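Local coordinates for protein agglutinin alpha chain (PDB 3LLZ) that binds galactose-containing glycans as a lectin of the jacalin family, recognising the T-antigen disaccharide Gal-beta1,3-GalNAc, at residues G73-G77 with Y78-R82. Numbering follows the deposited sequence.
Sequences GKVEG and YTVIR. With NGA (2-acetamido-2-deoxy-beta-D-galactopyranose), chain C; GAL (beta-D-galactopyranose), chain B.
V75 lays its CG2 methyl against two side chains of the returning strand, illustrating how a tight hairpin can pack side chains next to its turn while presenting a residue to a ligand. CG2 of V75 sits 3.8 Å from CG2 of V80, the two valines crossing at about a right angle, and 3.5 Å from NE of R82. The bend of R82 at chi3 (66°) turns the guanidinium over this methyl, after CD has passed 3.6 Å from CA of G73, along the glycine backbone. NE is itself occupied by a hydrogen bond to the carbonyl of T23.

Two pairs of backbone bonds hold the strands in register. G73 and V80 exchange one pair, N of V80 to O of G73 being nearly straight (2.8 Å, 177°), and V75 and Y78 exchange the other, closing a type I' turn through E76 and G77. In that last pair N of Y78 reaches O of V75 from well above the carbonyl plane. At the turn, a water links O of G77 (2.9 Å), to which it donates, with OG1 of T79 (2.7 Å).

Y78, on the same face as V75 and V80, has CG anti to its carbonyl carbon (chi1 -71°), which carries the ring away from the strand toward the sugars. C5 of NGA lies 3.5 Å above the ring centre, a CH-pi type of stacking, while CE2 of Y78 comes within 3.3 Å of O5 of GAL. With D125, G1, Y122 and W123 hydrogen-bonding NGA, this aromatic wall at a hairpin tip forms part of the glycan pocket of the jacalin-type beta-prism fold.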
# COMPACT_ATOMS: atom_id res chain seq x y z
N GLY A 73 1.01 -30.04 12.25
CA GLY A 73 1.24 -31.47 12.39
C GLY A 73 0.01 -32.25 12.00
O GLY A 73 -1.02 -31.67 11.68
N LYS A 74 0.11 -33.57 12.02
CA LYS A 74 -1.02 -34.40 11.65
C LYS A 74 -1.88 -34.86 12.82
O LYS A 74 -1.39 -35.16 13.91
CB LYS A 74 -0.54 -35.62 10.86
CG LYS A 74 0.00 -35.31 9.48
CD LYS A 74 0.42 -36.58 8.76
CE LYS A 74 0.89 -36.29 7.35
NZ LYS A 74 1.30 -37.53 6.63
N VAL A 75 -3.18 -34.87 12.57
CA VAL A 75 -4.16 -35.33 13.54
C VAL A 75 -5.09 -36.18 12.69
O VAL A 75 -5.68 -35.70 11.72
CB VAL A 75 -4.95 -34.16 14.17
CG1 VAL A 75 -6.03 -34.70 15.10
CG2 VAL A 75 -3.99 -33.25 14.94
N GLU A 76 -5.18 -37.47 13.02
CA GLU A 76 -6.00 -38.39 12.26
C GLU A 76 -5.61 -38.35 10.78
O GLU A 76 -6.45 -38.50 9.90
CB GLU A 76 -7.49 -38.07 12.45
CG GLU A 76 -8.03 -38.55 13.80
CD GLU A 76 -9.41 -38.01 14.12
OE1 GLU A 76 -10.25 -37.90 13.20
OE2 GLU A 76 -9.66 -37.70 15.31
N GLY A 77 -4.32 -38.15 10.52
CA GLY A 77 -3.83 -38.12 9.15
C GLY A 77 -3.92 -36.80 8.41
O GLY A 77 -3.33 -36.64 7.35
N TYR A 78 -4.68 -35.85 8.97
CA TYR A 78 -4.83 -34.54 8.34
C TYR A 78 -3.79 -33.55 8.84
O TYR A 78 -3.55 -33.47 10.04
CB TYR A 78 -6.23 -33.97 8.62
CG TYR A 78 -7.34 -34.68 7.88
CD1 TYR A 78 -8.13 -35.65 8.51
CD2 TYR A 78 -7.61 -34.38 6.55
CE1 TYR A 78 -9.16 -36.29 7.82
CE2 TYR A 78 -8.63 -35.02 5.85
CZ TYR A 78 -9.40 -35.97 6.49
OH TYR A 78 -10.42 -36.59 5.80
N THR A 79 -3.17 -32.82 7.92
CA THR A 79 -2.16 -31.83 8.30
C THR A 79 -2.91 -30.57 8.72
O THR A 79 -3.59 -29.95 7.91
CB THR A 79 -1.23 -31.50 7.13
OG1 THR A 79 -0.58 -32.70 6.68
CG2 THR A 79 -0.16 -30.50 7.56
N VAL A 80 -2.79 -30.21 9.99
CA VAL A 80 -3.51 -29.06 10.52
C VAL A 80 -2.67 -28.19 11.43
O VAL A 80 -1.53 -28.54 11.77
CB VAL A 80 -4.75 -29.53 11.31
CG1 VAL A 80 -5.71 -30.28 10.40
CG2 VAL A 80 -4.32 -30.42 12.48
N ILE A 81 -3.22 -27.05 11.81
CA ILE A 81 -2.54 -26.14 12.72
C ILE A 81 -2.85 -26.68 14.11
O ILE A 81 -3.99 -26.67 14.57
CB ILE A 81 -3.07 -24.69 12.58
CG1 ILE A 81 -2.76 -24.14 11.18
CG2 ILE A 81 -2.42 -23.79 13.62
CD1 ILE A 81 -3.38 -24.90 10.05
N ARG A 82 -1.81 -27.17 14.78
CA ARG A 82 -1.99 -27.76 16.11
C ARG A 82 -1.82 -26.80 17.27
O ARG A 82 -2.31 -27.05 18.36
CB ARG A 82 -1.03 -28.94 16.27
CG ARG A 82 -1.12 -29.96 15.16
CD ARG A 82 -0.50 -31.28 15.58
NE ARG A 82 -1.27 -31.89 16.66
CZ ARG A 82 -0.89 -32.98 17.33
NH1 ARG A 82 0.25 -33.58 17.02
NH2 ARG A 82 -1.66 -33.47 18.29
C1 NGA C . -12.66 -32.92 7.53
C2 NGA C . -12.59 -32.21 6.16
C3 NGA C . -11.18 -32.37 5.62
C4 NGA C . -10.20 -31.72 6.61
C5 NGA C . -10.34 -32.44 7.96
C6 NGA C . -9.42 -31.93 9.07
C7 NGA C . -14.37 -32.02 4.55
C8 NGA C . -15.41 -32.71 3.68
N2 NGA C . -13.55 -32.80 5.25
O1 NGA C . -13.92 -32.78 8.07
O3 NGA C . -11.04 -31.83 4.28
O4 NGA C . -10.51 -30.34 6.77
O5 NGA C . -11.70 -32.35 8.44
O6 NGA C . -9.84 -30.66 9.57
O7 NGA C . -14.31 -30.79 4.58
C1 GAL B . -10.49 -32.79 3.42
C2 GAL B . -10.98 -31.81 2.33
C3 GAL B . -10.32 -32.12 0.99
C4 GAL B . -8.80 -32.30 1.11
C5 GAL B . -8.43 -33.19 2.31
C6 GAL B . -6.94 -33.23 2.59
O2 GAL B . -12.39 -31.89 2.19
O3 GAL B . -10.61 -31.11 0.03
O4 GAL B . -8.17 -31.04 1.25
O5 GAL B . -9.07 -32.69 3.51
O6 GAL B . -6.32 -34.27 1.84
O HOH W 1 -1.96 -34.78 5.68